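Methylmalonyl-CoA carboxyltransferase 12S subunit (Propionibacterium freudenreichii, PDB 1ON3) transfers the carboxyl group of methylmalonyl-CoA to the biotin of the 1.3S subunit and, as a hexamer, forms the core of the transcarboxylase complex. Local coordinates at residues 16-19 with 20-24; 68-72 with 73-77. One frame throughout, in Å; residues are numbered along the deposited sequence.

Interaction 1: 16-19 with 20-24; sequences VEQL and AEQRQ
Leu-19 and Arg-23 both send CG off anti to the backbone N (chi1 173° and -167°), which lays their side chains next to each other, pointing the same way, on one flank of the alpha helix 12-27. The two are an i to i+4 pair, one helical turn apart. The arginine chain then bends at chi3 (-57°), and the bend carries its guanidinium back to the leucine: NH2 of Arg-23 comes 3.7 Å from CD1 of Leu-19, a van der Waals contact on an oblique approach to the flat group. The polar end of Arg-23 is engaged across the subunit interface, where its NH1 forms a salt bridge with Asp-488 of a second subunit and its NH2 is hydrogen-bonded to the carbonyl of Val-489 there. Leu-19, buried, also packs on Tyr-478 of that subunit and on Phe-65 of its own chain.

Beneath the side chains runs the regular helical ladder: Ala-20 N to Val-16 O, Glu-21 N to Glu-17 O at 3.0 Å, Gln-22 N to Gln-18 O, and Arg-23 N to Leu-19 O at 2.9 Å. Along another flank, the amide of Gln-18 turns to the N-terminal arm, where OE1 accepts from the backbone N of Ala-9 and NE2 donates to the carbonyl of Lys-7. The Gln-22 chain meets the methylenes of Gln-18, CG to CG at 4.4 Å. The same CG of Gln-22 rests 3.3 Å from the carbonyl O of Gln-18.

Interaction 2: 68-72 with 73-77; sequences HRTTL and FGMDK
His-68 reaches forward to Met-75 across a loop that folds back through a type I' beta turn, Leu-72 to Met-75. Its NE2 donates to Met-75 O over 2.6 Å, a short and nearly straight bond (169°) whose acceptor lies in the plane of the imidazole, an arrangement that should hold the ring's rotation. Over one face of the same ring sits the methionine methyl, CE of Met-75 lying 3.9 Å from the ring centroid in a CH-pi contact. Met-75 delivers it through bends at chi2 and chi3 (-54° and -58°) that curl the chain back and set CE over the imidazole. With an alanine here in place of His-68, the Met-75 carbonyl would probably lose this donor and the methyl the ring face it lies over.

Thr-70 runs alongside Met-75, its OG1 3.7 Å from the methionine CB, while that hydroxyl is hydrogen-bonded to Glu-146 of the same chain. Next, Thr-71 crosses Asp-76 at about a right angle, CB against CB, and its carbonyl O takes a weak bond from Asp-76 N. Leu-72 opens the turn: its O accepts from Met-75 N at 3.0 Å, with the donor well above the carbonyl plane. Phe-73 and Gly-74 occupy the corner positions with positive phi, and the backbone angles of Gly-74 by themselves call for glycine. From this corner the Phe-73 ring meets Phe-449 and Tyr-470 of a third subunit, while its own CD2 lies 3.9 Å from CB of Leu-72.

In the fold
Interactions 1 and 2 follow one another along the N-terminal half of the chain and lie on the same side of its centre, yet they do not touch: their centres are about 25 Å apart and their nearest atoms about 13 Å. Both lie at subunit borders of the hexamer. The 16-24 part of helix 12-27 meets a second subunit, whereas the loop of 68-77 presents its turn to a third and, through Arg-69, forms salt bridges with Glu-113 and Asp-149 of a fourth. Interaction 2 is also near a substrate site: the Met-75 side chain is about 8 Å from a bound methylmalonyl-CoA and packs on Arg-143, a residue of that ligand's pocket.

Interaction 1: 16-19 with 20-24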
ATOM      1  N   VAL E  16       4.996  -6.954  51.554  1.00 16.11           N
ATOM      2  CA  VAL E  16       5.064  -8.103  50.651  1.00 18.20           C
ATOM      3  C   VAL E  16       4.184  -9.229  51.210  1.00 20.45           C
ATOM      4  O   VAL E  16       3.509  -9.936  50.459  1.00 20.40           O
ATOM      5  CB  VAL E  16       6.525  -8.602  50.478  1.00 20.56           C
ATOM      6  CG1 VAL E  16       6.542  -9.954  49.801  1.00 22.35           C
ATOM      7  CG2 VAL E  16       7.325  -7.582  49.628  1.00 20.74           C
ATOM      8  N   GLU E  17       4.186  -9.395  52.531  1.00 16.78           N
ATOM      9  CA  GLU E  17       3.360 -10.427  53.157  1.00 20.12           C
ATOM     10  C   GLU E  17       1.884 -10.035  53.035  1.00 16.15           C
ATOM     11  O   GLU E  17       1.021 -10.869  52.749  1.00 15.90           O
ATOM     12  CB  GLU E  17       3.730 -10.588  54.638  1.00 23.81           C
ATOM     13  CG  GLU E  17       5.067 -11.288  54.878  1.00 39.65           C
ATOM     14  CD  GLU E  17       5.473 -11.297  56.347  1.00 45.34           C
ATOM     15  OE1 GLU E  17       6.489 -11.951  56.681  1.00 50.19           O
ATOM     16  OE2 GLU E  17       4.782 -10.646  57.165  1.00 48.88           O
ATOM     17  N   GLN E  18       1.605  -8.762  53.272  1.00 13.50           N
ATOM     18  CA  GLN E  18       0.247  -8.239  53.177  1.00 17.55           C
ATOM     19  C   GLN E  18      -0.266  -8.477  51.759  1.00 19.51           C
ATOM     20  O   GLN E  18      -1.404  -8.917  51.554  1.00 18.32           O
ATOM     21  CB  GLN E  18       0.259  -6.740  53.507  1.00 20.57           C
ATOM     22  CG  GLN E  18      -1.060  -6.005  53.308  1.00 18.05           C
ATOM     23  CD  GLN E  18      -0.952  -4.540  53.699  1.00 20.57           C
ATOM     24  OE1 GLN E  18      -0.039  -3.839  53.268  1.00 23.53           O
ATOM     25  NE2 GLN E  18      -1.890  -4.069  54.523  1.00 19.55           N
ATOM     26  N   LEU E  19       0.586  -8.199  50.777  1.00 20.17           N
ATOM     27  CA  LEU E  19       0.210  -8.393  49.378  1.00 17.70           C
ATOM     28  C   LEU E  19      -0.252  -9.818  49.133  1.00 17.12           C
ATOM     29  O   LEU E  19      -1.308 -10.042  48.538  1.00 18.67           O
ATOM     30  CB  LEU E  19       1.389  -8.065  48.455  1.00 16.09           C
ATOM     31  CG  LEU E  19       1.191  -8.388  46.961  1.00 19.48           C
ATOM     32  CD1 LEU E  19      -0.043  -7.668  46.408  1.00 12.45           C
ATOM     33  CD2 LEU E  19       2.438  -7.978  46.193  1.00 16.40           C
ATOM     34  N   ALA E  20       0.541 -10.787  49.583  1.00 17.16           N
ATOM     35  CA  ALA E  20       0.184 -12.196  49.400  1.00 14.10           C
ATOM     36  C   ALA E  20      -1.157 -12.525  50.054  1.00 18.21           C
ATOM     37  O   ALA E  20      -1.969 -13.243  49.479  1.00 16.47           O
ATOM     38  CB  ALA E  20       1.273 -13.094  49.962  1.00 15.85           C
ATOM     39  N   GLU E  21      -1.384 -12.002  51.257  1.00 20.22           N
ATOM     40  CA  GLU E  21      -2.646 -12.238  51.964  1.00 23.80           C
ATOM     41  C   GLU E  21      -3.840 -11.722  51.153  1.00 21.89           C
ATOM     42  O   GLU E  21      -4.850 -12.418  50.992  1.00 18.43           O
ATOM     43  CB  GLU E  21      -2.614 -11.550  53.341  1.00 22.71           C
ATOM     44  CG  GLU E  21      -1.566 -12.156  54.266  1.00 29.30           C
ATOM     45  CD  GLU E  21      -1.349 -11.385  55.567  1.00 34.76           C
ATOM     46  OE1 GLU E  21      -0.714 -11.968  56.471  1.00 37.68           O
ATOM     47  OE2 GLU E  21      -1.783 -10.216  55.692  1.00 32.35           O
ATOM     48  N   GLN E  22      -3.720 -10.500  50.648  1.00 18.18           N
ATOM     49  CA  GLN E  22      -4.792  -9.890  49.866  1.00 21.15           C
ATOM     50  C   GLN E  22      -5.041 -10.636  48.559  1.00 16.13           C
ATOM     51  O   GLN E  22      -6.179 -10.789  48.137  1.00 16.12           O
ATOM     52  CB  GLN E  22      -4.460  -8.428  49.567  1.00 19.79           C
ATOM     53  CG  GLN E  22      -4.335  -7.572  50.811  1.00 27.16           C
ATOM     54  CD  GLN E  22      -5.616  -7.555  51.621  1.00 29.17           C
ATOM     55  OE1 GLN E  22      -5.612  -7.843  52.820  1.00 32.95           O
ATOM     56  NE2 GLN E  22      -6.724  -7.220  50.969  1.00 29.49           N
ATOM     57  N   ARG E  23      -3.973 -11.094  47.915  1.00 19.67           N
ATOM     58  CA  ARG E  23      -4.132 -11.820  46.663  1.00 13.36           C
ATOM     59  C   ARG E  23      -4.838 -13.136  46.959  1.00 17.25           C
ATOM     60  O   ARG E  23      -5.744 -13.560  46.233  1.00 16.72           O
ATOM     61  CB  ARG E  23      -2.771 -12.095  46.028  1.00 18.70           C
ATOM     62  CG  ARG E  23      -2.876 -12.572  44.576  1.00 19.84           C
ATOM     63  CD  ARG E  23      -1.535 -13.050  44.047  1.00 15.85           C
ATOM     64  NE  ARG E  23      -0.499 -12.026  44.133  1.00 16.35           N
ATOM     65  CZ  ARG E  23      -0.488 -10.891  43.435  1.00 15.98           C
ATOM     66  NH1 ARG E  23      -1.461 -10.604  42.586  1.00 17.49           N
ATOM     67  NH2 ARG E  23       0.521 -10.052  43.572  1.00 15.70           N
ATOM     68  N   GLN E  24      -4.438 -13.777  48.050  1.00 20.89           N
ATOM     69  CA  GLN E  24      -5.049 -15.046  48.425  1.00 25.63           C
ATOM     70  C   GLN E  24      -6.555 -14.881  48.623  1.00 23.06           C
ATOM     71  O   GLN E  24      -7.337 -15.758  48.257  1.00 24.02           O
ATOM     72  CB  GLN E  24      -4.400 -15.587  49.704  1.00 28.98           C
ATOM     73  CG  GLN E  24      -4.589 -17.081  49.900  1.00 43.95           C
ATOM     74  CD  GLN E  24      -5.993 -17.458  50.346  1.00 50.62           C
ATOM     75  OE1 GLN E  24      -6.393 -18.622  50.253  1.00 57.64           O
ATOM     76  NE2 GLN E  24      -6.742 -16.481  50.849  1.00 55.45           N
TER

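Interaction 2: 68-72 with 73-77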
ATOM      1  N   HIS E  68     -14.837  -2.902  40.797  1.00 16.72           N
ATOM      2  CA  HIS E  68     -15.958  -2.197  40.202  1.00 12.06           C
ATOM      3  C   HIS E  68     -16.042  -0.789  40.792  1.00 15.64           C
ATOM      4  O   HIS E  68     -15.613  -0.551  41.921  1.00 14.82           O
ATOM      5  CB  HIS E  68     -17.272  -2.937  40.479  1.00 14.10           C
ATOM      6  CG  HIS E  68     -17.712  -2.886  41.915  1.00 17.27           C
ATOM      7  ND1 HIS E  68     -17.132  -3.654  42.903  1.00 16.57           N
ATOM      8  CD2 HIS E  68     -18.682  -2.164  42.523  1.00 19.64           C
ATOM      9  CE1 HIS E  68     -17.728  -3.410  44.056  1.00 20.14           C
ATOM     10  NE2 HIS E  68     -18.673  -2.510  43.853  1.00 18.27           N
ATOM     11  N   ARG E  69     -16.604   0.131  40.021  1.00 14.22           N
ATOM     12  CA  ARG E  69     -16.747   1.511  40.449  1.00 21.12           C
ATOM     13  C   ARG E  69     -18.219   1.908  40.599  1.00 19.86           C
ATOM     14  O   ARG E  69     -18.527   3.048  40.958  1.00 19.67           O
ATOM     15  CB  ARG E  69     -16.069   2.437  39.439  1.00 22.95           C
ATOM     16  CG  ARG E  69     -14.587   2.192  39.280  1.00 32.71           C
ATOM     17  CD  ARG E  69     -13.967   3.212  38.344  1.00 36.93           C
ATOM     18  NE  ARG E  69     -14.122   4.575  38.848  1.00 43.59           N
ATOM     19  CZ  ARG E  69     -13.830   5.665  38.143  1.00 44.82           C
ATOM     20  NH1 ARG E  69     -13.370   5.545  36.906  1.00 42.02           N
ATOM     21  NH2 ARG E  69     -14.011   6.873  38.667  1.00 47.47           N
ATOM     22  N   THR E  70     -19.119   0.971  40.318  1.00 16.27           N
ATOM     23  CA  THR E  70     -20.554   1.234  40.417  1.00 18.37           C
ATOM     24  C   THR E  70     -20.930   1.380  41.899  1.00 18.60           C
ATOM     25  O   THR E  70     -20.271   0.817  42.767  1.00 14.81           O
ATOM     26  CB  THR E  70     -21.353   0.078  39.778  1.00 16.94           C
ATOM     27  OG1 THR E  70     -20.791  -1.170  40.205  1.00 19.09           O
ATOM     28  CG2 THR E  70     -21.297   0.162  38.246  1.00 17.22           C
ATOM     29  N   THR E  71     -21.991   2.122  42.192  1.00 17.54           N
ATOM     30  CA  THR E  71     -22.372   2.320  43.582  1.00 21.86           C
ATOM     31  C   THR E  71     -23.842   2.062  43.895  1.00 24.29           C
ATOM     32  O   THR E  71     -24.190   1.742  45.032  1.00 27.21           O
ATOM     33  CB  THR E  71     -22.011   3.752  44.037  1.00 22.18           C
ATOM     34  OG1 THR E  71     -22.615   4.698  43.148  1.00 24.94           O
ATOM     35  CG2 THR E  71     -20.493   3.955  44.017  1.00 22.69           C
ATOM     36  N   LEU E  72     -24.699   2.188  42.889  1.00 25.72           N
ATOM     37  CA  LEU E  72     -26.132   1.994  43.078  1.00 26.48           C
ATOM     38  C   LEU E  72     -26.530   0.593  43.526  1.00 27.74           C
ATOM     39  O   LEU E  72     -25.793  -0.381  43.331  1.00 23.08           O
ATOM     40  CB  LEU E  72     -26.890   2.343  41.794  1.00 25.27           C
ATOM     41  CG  LEU E  72     -26.780   3.789  41.300  1.00 29.17           C
ATOM     42  CD1 LEU E  72     -27.441   3.916  39.934  1.00 27.22           C
ATOM     43  CD2 LEU E  72     -27.439   4.731  42.302  1.00 28.50           C
ATOM     44  N   PHE E  73     -27.712   0.527  44.138  1.00 24.49           N
ATOM     45  CA  PHE E  73     -28.316  -0.697  44.644  1.00 23.37           C
ATOM     46  C   PHE E  73     -27.371  -1.662  45.362  1.00 25.65           C
ATOM     47  O   PHE E  73     -27.317  -2.856  45.054  1.00 25.21           O
ATOM     48  CB  PHE E  73     -29.062  -1.394  43.501  1.00 26.76           C
ATOM     49  CG  PHE E  73     -30.121  -0.524  42.861  1.00 27.07           C
ATOM     50  CD1 PHE E  73     -31.237  -0.117  43.590  1.00 28.03           C
ATOM     51  CD2 PHE E  73     -29.976  -0.063  41.555  1.00 25.47           C
ATOM     52  CE1 PHE E  73     -32.192   0.736  43.030  1.00 26.39           C
ATOM     53  CE2 PHE E  73     -30.923   0.791  40.984  1.00 24.90           C
ATOM     54  CZ  PHE E  73     -32.034   1.193  41.724  1.00 25.35           C
ATOM     55  N   GLY E  74     -26.620  -1.123  46.317  1.00 21.64           N
ATOM     56  CA  GLY E  74     -25.719  -1.933  47.111  1.00 23.39           C
ATOM     57  C   GLY E  74     -24.336  -2.184  46.553  1.00 19.95           C
ATOM     58  O   GLY E  74     -23.507  -2.795  47.222  1.00 19.72           O
ATOM     59  N   MET E  75     -24.062  -1.716  45.340  1.00 20.40           N
ATOM     60  CA  MET E  75     -22.748  -1.954  44.772  1.00 16.32           C
ATOM     61  C   MET E  75     -21.663  -1.195  45.517  1.00 21.56           C
ATOM     62  O   MET E  75     -20.495  -1.591  45.502  1.00 18.57           O
ATOM     63  CB  MET E  75     -22.743  -1.597  43.285  1.00 17.37           C
ATOM     64  CG  MET E  75     -23.618  -2.516  42.443  1.00 15.87           C
ATOM     65  SD  MET E  75     -23.248  -4.278  42.638  1.00 21.17           S
ATOM     66  CE  MET E  75     -21.481  -4.315  42.169  1.00 16.14           C
ATOM     67  N   ASP E  76     -22.051  -0.117  46.197  1.00 24.50           N
ATOM     68  CA  ASP E  76     -21.094   0.699  46.943  1.00 24.93           C
ATOM     69  C   ASP E  76     -20.472  -0.048  48.114  1.00 28.62           C
ATOM     70  O   ASP E  76     -19.342   0.241  48.517  1.00 32.44           O
ATOM     71  CB  ASP E  76     -21.761   1.983  47.449  1.00 28.78           C
ATOM     72  CG  ASP E  76     -22.995   1.719  48.303  1.00 33.18           C
ATOM     73  OD1 ASP E  76     -23.434   2.667  48.988  1.00 40.27           O
ATOM     74  OD2 ASP E  76     -23.534   0.587  48.290  1.00 29.56           O
ATOM     75  N   LYS E  77     -21.201  -1.015  48.651  1.00 26.27           N
ATOM     76  CA  LYS E  77     -20.715  -1.799  49.780  1.00 30.42           C
ATOM     77  C   LYS E  77     -20.273  -3.199  49.358  1.00 30.65           C
ATOM     78  O   LYS E  77     -19.604  -3.899  50.115  1.00 31.78           O
ATOM     79  CB  LYS E  77     -21.820  -1.908  50.839  1.00 32.04           C
ATOM     80  CG  LYS E  77     -23.135  -2.501  50.306  1.00 39.92           C
ATOM     81  CD  LYS E  77     -22.994  -3.994  49.962  1.00 43.78           C
ATOM     82  CE  LYS E  77     -24.193  -4.545  49.205  1.00 41.18           C
ATOM     83  NZ  LYS E  77     -23.945  -5.941  48.735  1.00 48.08           N
TER